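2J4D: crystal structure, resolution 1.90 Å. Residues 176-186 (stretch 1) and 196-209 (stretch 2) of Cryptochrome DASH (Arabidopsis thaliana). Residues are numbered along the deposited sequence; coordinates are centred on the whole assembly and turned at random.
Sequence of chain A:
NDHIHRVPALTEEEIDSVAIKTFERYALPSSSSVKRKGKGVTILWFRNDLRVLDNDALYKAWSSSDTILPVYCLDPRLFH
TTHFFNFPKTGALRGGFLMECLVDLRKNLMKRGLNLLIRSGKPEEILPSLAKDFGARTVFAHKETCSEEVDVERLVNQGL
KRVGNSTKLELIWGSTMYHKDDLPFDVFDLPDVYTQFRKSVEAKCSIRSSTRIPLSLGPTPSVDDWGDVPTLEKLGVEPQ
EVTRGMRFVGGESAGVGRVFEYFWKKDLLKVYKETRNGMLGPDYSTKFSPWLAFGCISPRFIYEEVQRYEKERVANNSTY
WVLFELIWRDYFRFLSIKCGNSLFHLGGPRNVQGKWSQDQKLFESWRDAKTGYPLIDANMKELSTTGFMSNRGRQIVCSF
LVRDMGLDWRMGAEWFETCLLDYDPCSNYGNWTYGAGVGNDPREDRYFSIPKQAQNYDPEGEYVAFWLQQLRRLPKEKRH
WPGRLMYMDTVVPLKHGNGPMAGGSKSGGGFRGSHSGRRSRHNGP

Stretch 1 176-186: TMYHKDDLPFD
Stretch 2 196-209: QFRKSVEAKCSIRS

Stretch 1 is a loop broken by a 3-10 turn at 180-182; stretch 2 is a helix through Lys204 followed by an extended tail that Cys205 begins (phi/psi -126/161). The CA register pairs Tyr178 with Ile207 (5.5 Å), Asp182 with Cys205, Leu183 with Val201 and Pro184 with Lys204 (each 6.6 Å). The two stretches run broadly opposite ways, Tyr178 lying beside Ile207 while Phe185 reaches back to Phe197, but the register is not a regular ladder.

The charged end is built round Arg208, chi1 m and then extended. Its NE donates to Asp182 OD2 (2.8 Å, 162°) and its NH2 to Asp182 OD1 (3.0 Å, 172°), a two-pronged salt bridge that uses both carboxylate oxygens of an m rotamer. The guanidinium lies flat on the His179 ring, centres 3.8 Å apart and planes at 9°. That ring, chi1 t, is held by Asp181 N donating to His179 ND1 (3.0 Å), while Asp182 N to His179 O (3.0 Å) closes the turn.

Water satisfies the backbone where the loop and the tail after the helix make no direct backbone hydrogen bond. One accepts from Arg208 N (2.8 Å) and donates to Met177 O (2.7 Å); another accepts from His179 N (2.9 Å) and donates to Ser206 O (2.8 Å) and Asp182 OD2 (2.7 Å).

Tyr178, chi1 m, is sandwiched: Ile207 CG1 stands 4.0 Å from its ring centroid over one face, Val201 CB 4.1 Å over the opposite one. Its OH meets two waters, at 2.6 and 2.8 Å, which donate to Cys205 O (2.9 Å) and Glu202 OE2 (3.1 Å) respectively.

Farther along, apolar packing takes over. Leu183 CD2 reaches Val201 CG1 (3.7 Å), Pro184 CD lies 3.4 Å from Cys205 SG, and Phe185 CZ meets Phe197 CD1 at 3.8 Å. Ser200 OG is spent within the helix, donating to Gln196 O (2.8 Å), leaving its CB to pack 3.7 Å from Phe185 CE2.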

# COMPACT_ATOMS: atom_id res chain seq x y z
N THR A 176 11.53 0.82 -1.74
CA THR A 176 11.74 2.27 -1.58
C THR A 176 12.29 3.02 -2.79
O THR A 176 12.92 2.43 -3.66
CB THR A 176 12.66 2.55 -0.39
OG1 THR A 176 13.91 1.89 -0.60
CG2 THR A 176 12.02 2.05 0.90
N MET A 177 12.05 4.34 -2.85
CA MET A 177 12.52 5.14 -3.97
C MET A 177 14.02 5.33 -3.82
O MET A 177 14.77 5.23 -4.79
CB MET A 177 11.82 6.49 -4.04
CG MET A 177 12.06 7.22 -5.36
SD MET A 177 10.83 8.49 -5.67
CE MET A 177 11.21 9.66 -4.35
N TYR A 178 14.44 5.65 -2.60
CA TYR A 178 15.86 5.77 -2.29
C TYR A 178 16.23 4.42 -1.68
O TYR A 178 15.56 3.94 -0.77
CB TYR A 178 16.12 6.89 -1.28
CG TYR A 178 16.04 8.26 -1.89
CD1 TYR A 178 14.86 9.00 -1.84
CD2 TYR A 178 17.14 8.82 -2.54
CE1 TYR A 178 14.77 10.26 -2.44
CE2 TYR A 178 17.07 10.08 -3.14
CZ TYR A 178 15.88 10.79 -3.08
OH TYR A 178 15.80 12.03 -3.67
N HIS A 179 17.29 3.80 -2.19
CA HIS A 179 17.73 2.50 -1.70
C HIS A 179 18.37 2.58 -0.32
O HIS A 179 19.13 3.49 -0.03
CB HIS A 179 18.71 1.89 -2.71
CG HIS A 179 18.91 0.41 -2.54
ND1 HIS A 179 19.56 -0.14 -1.47
CD2 HIS A 179 18.54 -0.63 -3.33
CE1 HIS A 179 19.59 -1.46 -1.59
NE2 HIS A 179 18.98 -1.78 -2.72
N LYS A 180 18.07 1.60 0.53
CA LYS A 180 18.62 1.58 1.89
C LYS A 180 20.15 1.66 1.91
O LYS A 180 20.73 2.36 2.74
CB LYS A 180 18.15 0.32 2.62
CG LYS A 180 18.49 0.30 4.12
CD LYS A 180 17.80 -0.87 4.82
CE LYS A 180 18.71 -2.08 4.95
NZ LYS A 180 19.76 -1.87 5.99
N ASP A 181 20.80 0.95 0.99
CA ASP A 181 22.26 0.93 0.93
C ASP A 181 22.89 2.24 0.48
O ASP A 181 24.09 2.46 0.70
CB ASP A 181 22.74 -0.18 -0.01
CG ASP A 181 22.38 -1.56 0.48
OD1 ASP A 181 22.10 -1.71 1.68
OD2 ASP A 181 22.38 -2.50 -0.34
N ASP A 182 22.10 3.12 -0.14
CA ASP A 182 22.61 4.40 -0.63
C ASP A 182 22.41 5.57 0.32
O ASP A 182 22.89 6.67 0.04
CB ASP A 182 21.95 4.78 -1.97
CG ASP A 182 22.19 3.76 -3.07
OD1 ASP A 182 23.20 3.04 -3.03
OD2 ASP A 182 21.36 3.70 -4.00
N LEU A 183 21.69 5.35 1.42
CA LEU A 183 21.42 6.41 2.39
C LEU A 183 22.67 6.99 3.03
O LEU A 183 23.69 6.32 3.15
CB LEU A 183 20.50 5.88 3.49
CG LEU A 183 19.08 5.48 3.07
CD1 LEU A 183 18.34 4.93 4.27
CD2 LEU A 183 18.35 6.69 2.51
N PRO A 184 22.60 8.26 3.45
CA PRO A 184 23.74 8.93 4.09
C PRO A 184 23.84 8.60 5.58
O PRO A 184 24.49 9.31 6.33
CB PRO A 184 23.47 10.40 3.84
CG PRO A 184 21.97 10.48 3.89
CD PRO A 184 21.54 9.24 3.12
N PHE A 185 23.16 7.53 6.00
CA PHE A 185 23.18 7.09 7.39
C PHE A 185 22.57 5.69 7.51
O PHE A 185 21.79 5.28 6.65
CB PHE A 185 22.41 8.07 8.30
CG PHE A 185 21.25 8.78 7.62
CD1 PHE A 185 20.21 8.06 7.03
CD2 PHE A 185 21.22 10.17 7.55
CE1 PHE A 185 19.16 8.72 6.38
CE2 PHE A 185 20.18 10.84 6.90
CZ PHE A 185 19.15 10.12 6.31
N ASP A 186 22.97 4.94 8.53
CA ASP A 186 22.38 3.62 8.73
C ASP A 186 21.00 3.96 9.29
O ASP A 186 20.86 5.00 9.94
CB ASP A 186 23.15 2.80 9.76
CG ASP A 186 22.54 1.41 9.97
OD1 ASP A 186 22.75 0.53 9.10
OD2 ASP A 186 21.82 1.21 10.97
N GLN A 196 14.54 16.78 7.97
CA GLN A 196 15.97 16.51 7.97
C GLN A 196 16.32 15.29 7.12
O GLN A 196 17.32 15.29 6.41
CB GLN A 196 16.47 16.33 9.40
CG GLN A 196 16.40 17.64 10.18
CD GLN A 196 17.01 18.80 9.40
OE1 GLN A 196 16.33 19.79 9.08
NE2 GLN A 196 18.30 18.68 9.08
N PHE A 197 15.48 14.26 7.20
CA PHE A 197 15.69 13.05 6.40
C PHE A 197 15.60 13.44 4.93
O PHE A 197 16.47 13.10 4.12
CB PHE A 197 14.60 12.02 6.71
CG PHE A 197 14.51 10.92 5.69
CD1 PHE A 197 15.45 9.89 5.67
CD2 PHE A 197 13.48 10.90 4.76
CE1 PHE A 197 15.37 8.87 4.72
CE2 PHE A 197 13.38 9.88 3.81
CZ PHE A 197 14.33 8.86 3.79
N ARG A 198 14.55 14.17 4.58
CA ARG A 198 14.37 14.58 3.19
C ARG A 198 15.51 15.43 2.66
O ARG A 198 16.06 15.15 1.58
CB ARG A 198 13.05 15.35 3.03
CG ARG A 198 12.80 15.82 1.61
CD ARG A 198 11.51 16.62 1.50
NE ARG A 198 11.57 17.86 2.27
CZ ARG A 198 12.35 18.89 1.96
NH1 ARG A 198 13.14 18.83 0.89
NH2 ARG A 198 12.35 19.97 2.72
N LYS A 199 15.88 16.47 3.40
CA LYS A 199 16.96 17.33 2.94
C LYS A 199 18.24 16.54 2.72
O LYS A 199 18.97 16.79 1.76
CB LYS A 199 17.23 18.45 3.95
CG LYS A 199 16.10 19.46 4.08
CD LYS A 199 16.55 20.68 4.87
CE LYS A 199 15.38 21.62 5.16
NZ LYS A 199 14.68 22.08 3.93
N SER A 200 18.49 15.56 3.59
CA SER A 200 19.70 14.74 3.48
C SER A 200 19.74 13.83 2.26
O SER A 200 20.73 13.81 1.54
CB SER A 200 19.89 13.89 4.74
OG SER A 200 20.03 14.72 5.87
N VAL A 201 18.68 13.07 2.03
CA VAL A 201 18.69 12.18 0.88
C VAL A 201 18.69 12.98 -0.42
O VAL A 201 19.37 12.60 -1.38
CB VAL A 201 17.51 11.18 0.88
CG1 VAL A 201 17.62 10.28 2.11
CG2 VAL A 201 16.18 11.91 0.87
N GLU A 202 17.96 14.08 -0.47
CA GLU A 202 17.90 14.89 -1.68
C GLU A 202 19.23 15.56 -1.97
O GLU A 202 19.57 15.82 -3.12
CB GLU A 202 16.80 15.95 -1.58
CG GLU A 202 15.40 15.37 -1.58
CD GLU A 202 14.32 16.40 -1.83
OE1 GLU A 202 14.19 17.34 -1.03
OE2 GLU A 202 13.59 16.26 -2.83
N ALA A 203 20.00 15.84 -0.93
CA ALA A 203 21.28 16.48 -1.12
C ALA A 203 22.43 15.49 -1.33
O ALA A 203 23.38 15.79 -2.06
CB ALA A 203 21.60 17.37 0.08
N LYS A 204 22.33 14.31 -0.73
CA LYS A 204 23.42 13.36 -0.84
C LYS A 204 23.15 12.04 -1.56
O LYS A 204 24.06 11.21 -1.68
CB LYS A 204 23.95 13.05 0.55
CG LYS A 204 24.24 14.28 1.39
CD LYS A 204 24.82 13.88 2.73
CE LYS A 204 24.74 15.00 3.74
NZ LYS A 204 25.27 14.54 5.06
N CYS A 205 21.94 11.84 -2.05
CA CYS A 205 21.63 10.59 -2.73
C CYS A 205 21.05 10.77 -4.11
O CYS A 205 20.53 11.83 -4.45
CB CYS A 205 20.62 9.76 -1.93
SG CYS A 205 21.07 9.44 -0.25
N SER A 206 21.13 9.70 -4.89
CA SER A 206 20.58 9.65 -6.23
C SER A 206 19.55 8.52 -6.21
O SER A 206 19.64 7.61 -5.38
CB SER A 206 21.66 9.31 -7.26
OG SER A 206 22.53 10.40 -7.46
N ILE A 207 18.57 8.61 -7.10
CA ILE A 207 17.55 7.57 -7.21
C ILE A 207 18.04 6.66 -8.33
O ILE A 207 18.39 7.13 -9.41
CB ILE A 207 16.18 8.18 -7.59
CG1 ILE A 207 15.67 9.06 -6.44
CG2 ILE A 207 15.18 7.07 -7.89
CD1 ILE A 207 14.38 9.79 -6.76
N ARG A 208 18.09 5.36 -8.07
CA ARG A 208 18.56 4.42 -9.08
C ARG A 208 17.57 4.26 -10.22
O ARG A 208 16.35 4.38 -10.02
CB ARG A 208 18.80 3.04 -8.47
CG ARG A 208 19.79 3.02 -7.30
CD ARG A 208 19.96 1.61 -6.78
NE ARG A 208 20.87 1.53 -5.64
CZ ARG A 208 21.34 0.38 -5.15
NH1 ARG A 208 20.99 -0.77 -5.70
NH2 ARG A 208 22.17 0.39 -4.12
N SER A 209 18.08 4.00 -11.42
CA SER A 209 17.23 3.77 -12.59
C SER A 209 16.46 2.50 -12.26
O SER A 209 16.94 1.67 -11.47
CB SER A 209 18.08 3.54 -13.84
OG SER A 209 18.89 4.66 -14.14
O HOH W 1 17.11 4.25 -5.67
O HOH W 2 17.95 13.08 -4.77
O HOH W 3 13.85 13.76 -4.66
O HOH W 4 19.13 5.16 -4.02
O HOH W 5 23.11 -2.01 -2.83